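Side-chain contacts in DUF985 domain-containing protein (Shewanella oneidensis, PDB 1YUD), which is of unknown function but belongs to the cupin superfamily, whose beta-barrel fold commonly encloses a small-molecule or metal-binding pocket: residues 15-20 / 126-131; 24-29 / 52-57; 84-87 / 91-94. All coordinates share one frame; numbering follows the deposited sequence.

Contact 1 of 3, residues 15-20 / 126-131; sequences DDFIKF and FSLVGC
Phe126, at the beginning of segment 126-131, meets Phe17 of helix 14-20 ring against ring. Its CE2 lies 3.3 Å from CE1 of Phe17, and CD1 of Phe17 is also near that CE2. The centroids are 5.6 Å apart and the planes differ by 32°, an oblique aromatic pair. Phe126 holds CG between its backbone N and carbonyl carbon, and this turns the ring toward the helix. Ser127 faces the other side of the strand, where its OG lies within hydrogen-bonding reach of Gln79 O, with Phe126 O also near, and its side chain touches Leu81. Leu128 returns to the helix side. Its CG stands opposite the backbone N (chi1 -178°), which brings CD2 to 3.7 Å from CE2 of Phe17; the same methyl makes an off-centre CH-pi contact, 4.2 Å from the centroid of the Phe17 ring and 29° off its normal. Phe17 thus touches Phe126 with its CD1-CE1 side and Leu128 with its CD2-CE2 side, each side chain crossing it at about a right angle. Beyond Leu128 the strand runs on away from the helix. Leu55 of strand 50-57 also packs on Phe17, as does Leu101 of the second subunit, so this ring is packed between its own sheet and the second subunit. No hydrogen bond links the two segments: the helix is anchored here by one buried phenyl ring, through dispersion and hydrophobic burial, with a weak CH-pi component.

Contact 2 of 3, residues 24-29 / 52-57; sequences EQHVEG and IYFLLR
This buried contact joins a beta turn to the side chain of a sheet strand: segment 24-29 begins on the short edge strand 24-25 and turns from His26 to Gly29, while Phe54 reaches it from strand 50-57, two places across the same antiparallel sheet. The turn is type I, closed by a 2.7 Å hydrogen bond from Gly29 N to His26 O. Phe54 extends with CG anti to its backbone N (chi1 -171°), and the CE2-CZ end of its ring does the touching. His26 ND1 comes to the ring edge, near its plane, 3.7 Å from CE2 of Phe54. Glu28 approaches obliquely, with OE1 3.4 Å from CE2 of Phe54 and carboxylate and ring planes 61° apart; the same OE1 lies in the plane of the His26 ring, at its edge. Gly29 adds its carbonyl O, 3.8 Å from CZ of Phe54. With its positive phi, Gly29 adopts a backbone shape in which a side chain would collide with the carbonyl oxygen of Glu28. An alanine in place of Phe54 would probably open a gap beside the turn and leave His26 and Glu28 less firmly positioned. A phenyl end is thus set among polar atoms with no hydrogen bond across the contact, and the oxygens of buried Glu28 find polar partners on strand 62-66 instead: His63 ND1 hydrogen-bonds to Glu28 O, and Ser62 OG makes a weak bond to OE1.

Contact 3 of 3, residues 84-87 / 91-94; sequences YMIS and ELTT
Ile86 and Leu92 face each other as a non-hydrogen-bonded pair, with Leu92 CD1 reaching Ile86 CG1 at 3.5 Å. Ile86 places CG1 beside its backbone N and opposite the carbonyl carbon, while Leu92 has CG anti to its own N (chi1 -173°), which swings CD1 across to the neighbouring strand. That methyl also approaches Met85 O, and more distantly Tyr84 CB. On the opposite face, Met85, a selenomethionine, bends at chi2 and chi3 so that its end curls back over Thr93: OG1 of Thr93 lies 3.6 Å from CB of Met85, with SE and CE only slightly farther away. Their backbones form a hydrogen-bonded pair, Met85 N to Thr93 O at 3.0 Å and Thr93 N to Met85 O at 2.9 Å, the first nearly straight at 169°. Met85 O also receives a CA-H...O contact from Leu92. Near the turn, Ser87 N donates to Glu91 O at 2.9 Å. Ser87 holds OG between its backbone N and carbonyl carbon, which sets it beside CB of Glu91, and OG makes a weak bond to Glu89 N within the turn. Tyr154 touches Ile86 and His157 touches Leu92, whereas Pro112 touches Met85. Segments 84-86 and 92-94 run at 151° to each other; the strands they lie on, 81-86 and 92-97, form an antiparallel beta hairpin closed by a short loop, part of the second sheet of the cupin beta barrel.

Contacts 1 and 2 are buried and adjoin each other, their centres about 9 Å apart; both depend on one sheet, in which strands 126-133 and 50-57 are neighbours, and Cys131 and Ile52 are probably bonded through their backbones. Contact 3 lies across the chain's centre, at the surface of the other sheet, about 26 Å from contact 1 and about 21 Å from contact 2, centre to centre. Chemistry follows place. Residues 15-20 and 126-131 meet through purely apolar groups, and 24-29 meets 52-57 where polar atoms surround an aromatic ring, both without cross-segment hydrogen bonds. By contrast, 84-87 and 91-94 pair through their backbones, with side chains dividing between the two faces.

Contact 1 of 3, residues 15-20 / 126-131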
ATOM      1  N   ASP A  15       5.419  15.099  13.135  1.00 96.29           N
ATOM      2  CA  ASP A  15       5.357  14.834  14.565  1.00 93.77           C
ATOM      3  C   ASP A  15       4.090  14.094  14.964  1.00 91.52           C
ATOM      4  O   ASP A  15       4.111  13.244  15.855  1.00 90.55           O
ATOM      5  CB  ASP A  15       5.473  16.147  15.339  1.00 94.30           C
ATOM      6  CG  ASP A  15       6.796  16.843  15.093  1.00 94.11           C
ATOM      7  OD1 ASP A  15       7.850  16.210  15.326  1.00 93.84           O
ATOM      8  OD2 ASP A  15       6.786  18.016  14.666  1.00 93.98           O
ATOM      9  N   ASP A  16       2.990  14.420  14.294  1.00 89.36           N
ATOM     10  CA  ASP A  16       1.704  13.787  14.564  1.00 86.96           C
ATOM     11  C   ASP A  16       1.748  12.329  14.160  1.00 85.12           C
ATOM     12  O   ASP A  16       1.293  11.452  14.899  1.00 84.61           O
ATOM     13  CB  ASP A  16       0.596  14.485  13.781  1.00 87.27           C
ATOM     14  CG  ASP A  16       0.414  15.922  14.194  1.00 87.31           C
ATOM     15  OD1 ASP A  16       1.424  16.649  14.279  1.00 88.72           O
ATOM     16  OD2 ASP A  16      -0.742  16.325  14.431  1.00 87.18           O
ATOM     17  N   PHE A  17       2.305  12.082  12.977  1.00 82.48           N
ATOM     18  CA  PHE A  17       2.415  10.733  12.443  1.00 79.84           C
ATOM     19  C   PHE A  17       3.312   9.840  13.274  1.00 78.15           C
ATOM     20  O   PHE A  17       2.900   8.752  13.676  1.00 77.14           O
ATOM     21  CB  PHE A  17       2.905  10.769  10.990  1.00 79.25           C
ATOM     22  CG  PHE A  17       1.820  11.087  10.003  1.00 78.06           C
ATOM     23  CD1 PHE A  17       1.900  12.210   9.189  1.00 77.20           C
ATOM     24  CD2 PHE A  17       0.688  10.278   9.923  1.00 77.90           C
ATOM     25  CE1 PHE A  17       0.863  12.527   8.309  1.00 76.81           C
ATOM     26  CE2 PHE A  17      -0.353  10.585   9.049  1.00 77.73           C
ATOM     27  CZ  PHE A  17      -0.263  11.712   8.243  1.00 77.34           C
ATOM     28  N   ILE A  18       4.534  10.287  13.540  1.00 76.94           N
ATOM     29  CA  ILE A  18       5.435   9.465  14.330  1.00 76.34           C
ATOM     30  C   ILE A  18       4.788   9.125  15.676  1.00 75.64           C
ATOM     31  O   ILE A  18       4.975   8.022  16.201  1.00 75.06           O
ATOM     32  CB  ILE A  18       6.810  10.163  14.548  1.00 75.88           C
ATOM     33  CG1 ILE A  18       6.628  11.503  15.252  1.00 78.38           C
ATOM     34  CG2 ILE A  18       7.497  10.379  13.228  1.00 74.06           C
ATOM     35  CD1 ILE A  18       6.655  11.407  16.774  1.00 80.68           C
ATOM     36  N   LYS A  19       4.003  10.064  16.208  1.00 74.10           N
ATOM     37  CA  LYS A  19       3.343   9.875  17.494  1.00 72.67           C
ATOM     38  C   LYS A  19       2.162   8.915  17.428  1.00 71.15           C
ATOM     39  O   LYS A  19       2.183   7.857  18.055  1.00 70.92           O
ATOM     40  CB  LYS A  19       2.866  11.216  18.050  1.00 75.16           C
ATOM     41  CG  LYS A  19       2.250  11.103  19.447  1.00 77.67           C
ATOM     42  CD  LYS A  19       1.411  12.327  19.799  1.00 79.53           C
ATOM     43  CE  LYS A  19       0.662  12.131  21.117  1.00 81.60           C
ATOM     44  NZ  LYS A  19      -0.322  13.230  21.381  1.00 82.66           N
ATOM     45  N   PHE A  20       1.129   9.287  16.676  1.00 68.70           N
ATOM     46  CA  PHE A  20      -0.056   8.445  16.549  1.00 65.94           C
ATOM     47  C   PHE A  20       0.242   7.058  16.012  1.00 65.04           C
ATOM     48  O   PHE A  20      -0.362   6.078  16.451  1.00 64.78           O
ATOM     49  CB  PHE A  20      -1.084   9.112  15.653  1.00 64.29           C
ATOM     50  CG  PHE A  20      -1.759  10.279  16.287  1.00 65.44           C
ATOM     51  CD1 PHE A  20      -2.494  10.115  17.459  1.00 64.87           C
ATOM     52  CD2 PHE A  20      -1.665  11.547  15.722  1.00 66.28           C
ATOM     53  CE1 PHE A  20      -3.128  11.194  18.058  1.00 64.81           C
ATOM     54  CE2 PHE A  20      -2.298  12.641  16.314  1.00 65.64           C
ATOM     55  CZ  PHE A  20      -3.029  12.461  17.483  1.00 65.79           C
ATOM     56  N   PHE A 126       7.341  16.463   5.042  1.00 64.86           N
ATOM     57  CA  PHE A 126       7.338  15.087   5.530  1.00 63.07           C
ATOM     58  C   PHE A 126       6.778  14.115   4.498  1.00 61.61           C
ATOM     59  O   PHE A 126       6.168  14.523   3.504  1.00 61.70           O
ATOM     60  CB  PHE A 126       6.492  14.971   6.786  1.00 61.90           C
ATOM     61  CG  PHE A 126       5.029  15.102   6.523  1.00 61.04           C
ATOM     62  CD1 PHE A 126       4.473  16.345   6.246  1.00 60.46           C
ATOM     63  CD2 PHE A 126       4.209  13.982   6.534  1.00 60.08           C
ATOM     64  CE1 PHE A 126       3.116  16.476   5.987  1.00 60.54           C
ATOM     65  CE2 PHE A 126       2.857  14.097   6.276  1.00 60.98           C
ATOM     66  CZ  PHE A 126       2.308  15.351   6.004  1.00 61.63           C
ATOM     67  N   SER A 127       6.967  12.823   4.752  1.00 58.31           N
ATOM     68  CA  SER A 127       6.448  11.802   3.855  1.00 53.47           C
ATOM     69  C   SER A 127       6.144  10.477   4.523  1.00 51.55           C
ATOM     70  O   SER A 127       7.042   9.765   4.980  1.00 49.55           O
ATOM     71  CB  SER A 127       7.403  11.582   2.701  1.00 51.82           C
ATOM     72  OG  SER A 127       7.366  12.698   1.852  1.00 51.92           O
ATOM     73  N   LEU A 128       4.849  10.176   4.589  1.00 50.39           N
ATOM     74  CA  LEU A 128       4.359   8.929   5.152  1.00 47.49           C
ATOM     75  C   LEU A 128       4.264   8.011   3.937  1.00 45.60           C
ATOM     76  O   LEU A 128       3.760   8.406   2.879  1.00 42.84           O
ATOM     77  CB  LEU A 128       2.973   9.113   5.779  1.00 47.32           C
ATOM     78  CG  LEU A 128       2.479   7.807   6.412  1.00 48.13           C
ATOM     79  CD1 LEU A 128       3.386   7.466   7.567  1.00 48.09           C
ATOM     80  CD2 LEU A 128       1.037   7.922   6.872  1.00 48.37           C
ATOM     81  N   VAL A 129       4.733   6.784   4.104  1.00 43.46           N
ATOM     82  CA  VAL A 129       4.768   5.835   3.014  1.00 41.64           C
ATOM     83  C   VAL A 129       4.454   4.413   3.461  1.00 43.08           C
ATOM     84  O   VAL A 129       4.778   4.010   4.584  1.00 42.52           O
ATOM     85  CB  VAL A 129       6.170   5.881   2.365  1.00 39.73           C
ATOM     86  CG1 VAL A 129       6.744   4.493   2.188  1.00 35.51           C
ATOM     87  CG2 VAL A 129       6.097   6.635   1.072  1.00 40.37           C
ATOM     88  N   GLY A 130       3.821   3.653   2.571  1.00 43.11           N
ATOM     89  CA  GLY A 130       3.507   2.274   2.891  1.00 42.46           C
ATOM     90  C   GLY A 130       4.481   1.361   2.179  1.00 42.16           C
ATOM     91  O   GLY A 130       4.705   1.508   0.980  1.00 43.34           O
ATOM     92  N   CYS A 131       5.073   0.429   2.911  1.00 41.71           N
ATOM     93  CA  CYS A 131       6.009  -0.503   2.317  1.00 43.02           C
ATOM     94  C   CYS A 131       5.633  -1.941   2.638  1.00 44.24           C
ATOM     95  O   CYS A 131       5.554  -2.351   3.796  1.00 43.45           O
ATOM     96  CB  CYS A 131       7.440  -0.203   2.780  1.00 43.37           C
ATOM     97  SG  CYS A 131       8.165   1.291   2.025  1.00 45.99           S
TER

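Contact 2 of 3, residues 24-29 / 52-57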
ATOM      1  N   GLU A  24       9.339   4.469  15.254  1.00 66.87           N
ATOM      2  CA  GLU A  24      10.678   4.427  15.834  1.00 68.90           C
ATOM      3  C   GLU A  24      11.714   4.381  14.705  1.00 68.70           C
ATOM      4  O   GLU A  24      11.492   3.754  13.678  1.00 68.80           O
ATOM      5  CB  GLU A  24      10.841   3.172  16.708  1.00 72.31           C
ATOM      6  CG  GLU A  24       9.728   2.919  17.741  1.00 76.03           C
ATOM      7  CD  GLU A  24       9.805   3.836  18.965  1.00 78.65           C
ATOM      8  OE1 GLU A  24       8.870   3.776  19.806  1.00 78.67           O
ATOM      9  OE2 GLU A  24      10.793   4.605  19.088  1.00 78.45           O
ATOM     10  N   GLN A  25      12.854   5.028  14.911  1.00 69.32           N
ATOM     11  CA  GLN A  25      13.928   5.071  13.915  1.00 68.46           C
ATOM     12  C   GLN A  25      14.213   3.716  13.279  1.00 65.90           C
ATOM     13  O   GLN A  25      14.129   2.682  13.935  1.00 64.86           O
ATOM     14  CB  GLN A  25      15.214   5.597  14.566  1.00 70.98           C
ATOM     15  CG  GLN A  25      15.026   6.899  15.328  1.00 74.47           C
ATOM     16  CD  GLN A  25      15.827   6.947  16.622  1.00 77.83           C
ATOM     17  OE1 GLN A  25      15.636   7.850  17.446  1.00 79.13           O
ATOM     18  NE2 GLN A  25      16.728   5.976  16.810  1.00 76.94           N
ATOM     19  N   HIS A  26      14.552   3.730  11.994  1.00 64.86           N
ATOM     20  CA  HIS A  26      14.869   2.500  11.276  1.00 64.53           C
ATOM     21  C   HIS A  26      16.377   2.485  11.075  1.00 62.65           C
ATOM     22  O   HIS A  26      16.977   3.527  10.830  1.00 61.44           O
ATOM     23  CB  HIS A  26      14.168   2.465   9.916  1.00 66.52           C
ATOM     24  CG  HIS A  26      14.149   1.106   9.292  1.00 69.62           C
ATOM     25  ND1 HIS A  26      14.152   0.910   7.927  1.00 70.27           N
ATOM     26  CD2 HIS A  26      14.118  -0.128   9.848  1.00 70.46           C
ATOM     27  CE1 HIS A  26      14.127  -0.387   7.671  1.00 70.86           C
ATOM     28  NE2 HIS A  26      14.106  -1.038   8.819  1.00 71.45           N
ATOM     29  N   VAL A  27      16.993   1.316  11.174  1.00 61.47           N
ATOM     30  CA  VAL A  27      18.440   1.237  11.029  1.00 61.79           C
ATOM     31  C   VAL A  27      18.951   1.857   9.741  1.00 62.44           C
ATOM     32  O   VAL A  27      20.086   2.331   9.684  1.00 63.37           O
ATOM     33  CB  VAL A  27      18.937  -0.219  11.103  1.00 62.08           C
ATOM     34  CG1 VAL A  27      18.407  -1.014   9.935  1.00 62.52           C
ATOM     35  CG2 VAL A  27      20.450  -0.246  11.115  1.00 61.04           C
ATOM     36  N   GLU A  28      18.110   1.863   8.714  1.00 62.83           N
ATOM     37  CA  GLU A  28      18.493   2.412   7.414  1.00 62.44           C
ATOM     38  C   GLU A  28      18.182   3.895   7.330  1.00 60.29           C
ATOM     39  O   GLU A  28      18.470   4.535   6.333  1.00 60.69           O
ATOM     40  CB  GLU A  28      17.741   1.683   6.290  1.00 64.36           C
ATOM     41  CG  GLU A  28      16.316   2.216   6.043  1.00 67.04           C
ATOM     42  CD  GLU A  28      15.470   1.318   5.141  1.00 67.62           C
ATOM     43  OE1 GLU A  28      14.458   1.807   4.585  1.00 67.41           O
ATOM     44  OE2 GLU A  28      15.806   0.121   5.002  1.00 68.55           O
ATOM     45  N   GLY A  29      17.587   4.434   8.382  1.00 59.77           N
ATOM     46  CA  GLY A  29      17.215   5.838   8.382  1.00 59.04           C
ATOM     47  C   GLY A  29      15.703   5.980   8.465  1.00 57.99           C
ATOM     48  O   GLY A  29      14.973   4.980   8.464  1.00 57.29           O
ATOM     49  N   ILE A  52       4.722  -2.016   6.769  1.00 39.09           N
ATOM     50  CA  ILE A  52       5.170  -1.114   7.808  1.00 37.96           C
ATOM     51  C   ILE A  52       4.883   0.283   7.322  1.00 39.80           C
ATOM     52  O   ILE A  52       4.714   0.514   6.123  1.00 42.54           O
ATOM     53  CB  ILE A  52       6.683  -1.183   8.026  1.00 36.03           C
ATOM     54  CG1 ILE A  52       7.387  -0.585   6.811  1.00 37.60           C
ATOM     55  CG2 ILE A  52       7.123  -2.612   8.250  1.00 35.30           C
ATOM     56  CD1 ILE A  52       8.885  -0.485   6.944  1.00 38.06           C
ATOM     57  N   TYR A  53       4.804   1.219   8.252  1.00 38.70           N
ATOM     58  CA  TYR A  53       4.603   2.596   7.878  1.00 38.11           C
ATOM     59  C   TYR A  53       6.061   3.039   7.699  1.00 39.19           C
ATOM     60  O   TYR A  53       6.973   2.277   8.025  1.00 38.27           O
ATOM     61  CB  TYR A  53       3.946   3.336   9.025  1.00 38.31           C
ATOM     62  CG  TYR A  53       2.462   3.118   9.155  1.00 36.67           C
ATOM     63  CD1 TYR A  53       1.573   3.796   8.323  1.00 38.28           C
ATOM     64  CD2 TYR A  53       1.934   2.301  10.150  1.00 33.63           C
ATOM     65  CE1 TYR A  53       0.191   3.678   8.484  1.00 35.97           C
ATOM     66  CE2 TYR A  53       0.551   2.176  10.321  1.00 31.87           C
ATOM     67  CZ  TYR A  53      -0.308   2.870   9.488  1.00 33.41           C
ATOM     68  OH  TYR A  53      -1.669   2.808   9.663  1.00 32.28           O
ATOM     69  N   PHE A  54       6.300   4.231   7.165  1.00 39.77           N
ATOM     70  CA  PHE A  54       7.677   4.694   6.987  1.00 43.27           C
ATOM     71  C   PHE A  54       7.667   6.170   6.660  1.00 45.65           C
ATOM     72  O   PHE A  54       7.222   6.577   5.587  1.00 45.94           O
ATOM     73  CB  PHE A  54       8.386   3.907   5.880  1.00 42.35           C
ATOM     74  CG  PHE A  54       9.858   4.188   5.784  1.00 41.21           C
ATOM     75  CD1 PHE A  54      10.338   5.229   5.000  1.00 41.04           C
ATOM     76  CD2 PHE A  54      10.773   3.397   6.462  1.00 42.11           C
ATOM     77  CE1 PHE A  54      11.716   5.475   4.887  1.00 40.15           C
ATOM     78  CE2 PHE A  54      12.151   3.638   6.353  1.00 41.48           C
ATOM     79  CZ  PHE A  54      12.618   4.681   5.560  1.00 38.71           C
ATOM     80  N   LEU A  55       8.172   6.970   7.592  1.00 47.87           N
ATOM     81  CA  LEU A  55       8.167   8.408   7.425  1.00 50.25           C
ATOM     82  C   LEU A  55       9.519   9.026   7.123  1.00 51.57           C
ATOM     83  O   LEU A  55      10.561   8.481   7.470  1.00 52.16           O
ATOM     84  CB  LEU A  55       7.549   9.049   8.666  1.00 50.01           C
ATOM     85  CG  LEU A  55       7.389  10.559   8.588  1.00 50.63           C
ATOM     86  CD1 LEU A  55       6.067  10.962   9.215  1.00 50.63           C
ATOM     87  CD2 LEU A  55       8.586  11.226   9.256  1.00 49.26           C
ATOM     88  N   LEU A  56       9.488  10.176   6.463  1.00 53.96           N
ATOM     89  CA  LEU A  56      10.710  10.875   6.106  1.00 56.08           C
ATOM     90  C   LEU A  56      10.577  12.378   6.355  1.00 58.51           C
ATOM     91  O   LEU A  56       9.615  13.012   5.894  1.00 57.69           O
ATOM     92  CB  LEU A  56      11.029  10.635   4.635  1.00 54.87           C
ATOM     93  CG  LEU A  56      12.475  10.283   4.321  1.00 55.57           C
ATOM     94  CD1 LEU A  56      12.766   8.843   4.749  1.00 54.91           C
ATOM     95  CD2 LEU A  56      12.711  10.459   2.832  1.00 55.88           C
ATOM     96  N   ARG A  57      11.540  12.934   7.094  1.00 61.33           N
ATOM     97  CA  ARG A  57      11.574  14.368   7.390  1.00 62.14           C
ATOM     98  C   ARG A  57      12.784  14.988   6.711  1.00 61.35           C
ATOM     99  O   ARG A  57      13.755  14.299   6.399  1.00 59.46           O
ATOM    100  CB  ARG A  57      11.674  14.626   8.890  1.00 65.10           C
ATOM    101  CG  ARG A  57      10.446  14.250   9.685  1.00 69.78           C
ATOM    102  CD  ARG A  57      10.658  14.524  11.170  1.00 73.38           C
ATOM    103  NE  ARG A  57      11.974  14.072  11.619  1.00 75.49           N
ATOM    104  CZ  ARG A  57      12.329  13.938  12.893  1.00 77.43           C
ATOM    105  NH1 ARG A  57      13.556  13.526  13.199  1.00 76.86           N
ATOM    106  NH2 ARG A  57      11.452  14.202  13.859  1.00 77.39           N
TER

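Contact 3 of 3, residues 84-87 / 91-94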
ATOM      1  N   TYR A  84      15.972   5.865  -5.815  1.00 52.17           N
ATOM      2  CA  TYR A  84      17.190   5.740  -6.580  1.00 51.95           C
ATOM      3  C   TYR A  84      17.578   4.275  -6.469  1.00 53.79           C
ATOM      4  O   TYR A  84      17.780   3.757  -5.373  1.00 52.04           O
ATOM      5  CB  TYR A  84      18.280   6.649  -6.001  1.00 51.35           C
ATOM      6  CG  TYR A  84      17.883   8.110  -5.902  1.00 49.80           C
ATOM      7  CD1 TYR A  84      16.981   8.539  -4.941  1.00 47.93           C
ATOM      8  CD2 TYR A  84      18.410   9.058  -6.774  1.00 48.30           C
ATOM      9  CE1 TYR A  84      16.611   9.874  -4.842  1.00 49.94           C
ATOM     10  CE2 TYR A  84      18.049  10.398  -6.688  1.00 48.78           C
ATOM     11  CZ  TYR A  84      17.144  10.808  -5.714  1.00 50.22           C
ATOM     12  OH  TYR A  84      16.782  12.148  -5.600  1.00 48.73           O
HETATM   13  N   MSE A  85      17.654   3.602  -7.612  1.00 57.58           N
HETATM   14  CA  MSE A  85      17.997   2.185  -7.650  1.00 60.53           C
HETATM   15  C   MSE A  85      19.224   1.950  -8.514  1.00 61.97           C
HETATM   16  O   MSE A  85      19.397   2.600  -9.545  1.00 63.44           O
HETATM   17  CB  MSE A  85      16.820   1.380  -8.212  1.00 62.65           C
HETATM   18  CG  MSE A  85      15.533   1.478  -7.395  1.00 66.19           C
HETATM   19 SE   MSE A  85      13.943   1.348  -8.500  1.00 73.99          SE
HETATM   20  CE  MSE A  85      14.407  -0.336  -9.335  1.00 70.16           C
ATOM     21  N   ILE A  86      20.062   1.010  -8.091  1.00 62.98           N
ATOM     22  CA  ILE A  86      21.281   0.662  -8.809  1.00 64.88           C
ATOM     23  C   ILE A  86      21.287  -0.844  -9.117  1.00 66.90           C
ATOM     24  O   ILE A  86      21.428  -1.674  -8.206  1.00 66.91           O
ATOM     25  CB  ILE A  86      22.530   1.040  -7.959  1.00 64.47           C
ATOM     26  CG1 ILE A  86      22.565   2.555  -7.731  1.00 63.20           C
ATOM     27  CG2 ILE A  86      23.805   0.584  -8.651  1.00 65.66           C
ATOM     28  CD1 ILE A  86      23.613   3.014  -6.748  1.00 58.12           C
ATOM     29  N   SER A  87      21.128  -1.190 -10.399  1.00 68.48           N
ATOM     30  CA  SER A  87      21.100  -2.595 -10.829  1.00 69.15           C
ATOM     31  C   SER A  87      22.395  -3.289 -10.456  1.00 69.58           C
ATOM     32  O   SER A  87      23.425  -2.645 -10.284  1.00 69.36           O
ATOM     33  CB  SER A  87      20.875  -2.709 -12.358  1.00 69.93           C
ATOM     34  OG  SER A  87      22.062  -2.536 -13.132  1.00 66.78           O
ATOM     35  N   GLU A  91      23.732   0.232 -12.903  1.00 71.15           N
ATOM     36  CA  GLU A  91      22.851   1.030 -13.755  1.00 68.82           C
ATOM     37  C   GLU A  91      21.849   1.740 -12.846  1.00 66.80           C
ATOM     38  O   GLU A  91      21.045   1.096 -12.169  1.00 65.79           O
ATOM     39  CB  GLU A  91      22.116   0.111 -14.732  1.00 69.86           C
ATOM     40  CG  GLU A  91      21.329   0.810 -15.821  1.00 71.65           C
ATOM     41  CD  GLU A  91      19.994   0.122 -16.081  1.00 74.50           C
ATOM     42  OE1 GLU A  91      19.942  -1.127 -15.969  1.00 76.27           O
ATOM     43  OE2 GLU A  91      19.003   0.822 -16.398  1.00 73.35           O
ATOM     44  N   LEU A  92      21.898   3.067 -12.839  1.00 64.31           N
ATOM     45  CA  LEU A  92      21.026   3.861 -11.981  1.00 62.43           C
ATOM     46  C   LEU A  92      19.702   4.256 -12.613  1.00 61.90           C
ATOM     47  O   LEU A  92      19.682   4.965 -13.618  1.00 62.33           O
ATOM     48  CB  LEU A  92      21.759   5.135 -11.539  1.00 61.24           C
ATOM     49  CG  LEU A  92      21.101   6.053 -10.506  1.00 57.76           C
ATOM     50  CD1 LEU A  92      21.234   5.421  -9.134  1.00 57.21           C
ATOM     51  CD2 LEU A  92      21.764   7.414 -10.514  1.00 54.28           C
ATOM     52  N   THR A  93      18.598   3.814 -12.009  1.00 61.29           N
ATOM     53  CA  THR A  93      17.253   4.148 -12.501  1.00 59.30           C
ATOM     54  C   THR A  93      16.501   4.931 -11.412  1.00 58.16           C
ATOM     55  O   THR A  93      16.811   4.812 -10.219  1.00 59.06           O
ATOM     56  CB  THR A  93      16.442   2.879 -12.860  1.00 58.98           C
ATOM     57  OG1 THR A  93      15.996   2.229 -11.660  1.00 58.73           O
ATOM     58  CG2 THR A  93      17.309   1.904 -13.646  1.00 59.14           C
ATOM     59  N   THR A  94      15.524   5.737 -11.815  1.00 54.38           N
ATOM     60  CA  THR A  94      14.774   6.514 -10.846  1.00 53.09           C
ATOM     61  C   THR A  94      13.283   6.437 -11.103  1.00 52.01           C
ATOM     62  O   THR A  94      12.857   6.121 -12.205  1.00 54.20           O
ATOM     63  CB  THR A  94      15.198   7.988 -10.872  1.00 53.94           C
ATOM     64  OG1 THR A  94      14.835   8.566 -12.130  1.00 55.47           O
ATOM     65  CG2 THR A  94      16.693   8.103 -10.676  1.00 53.09           C
TER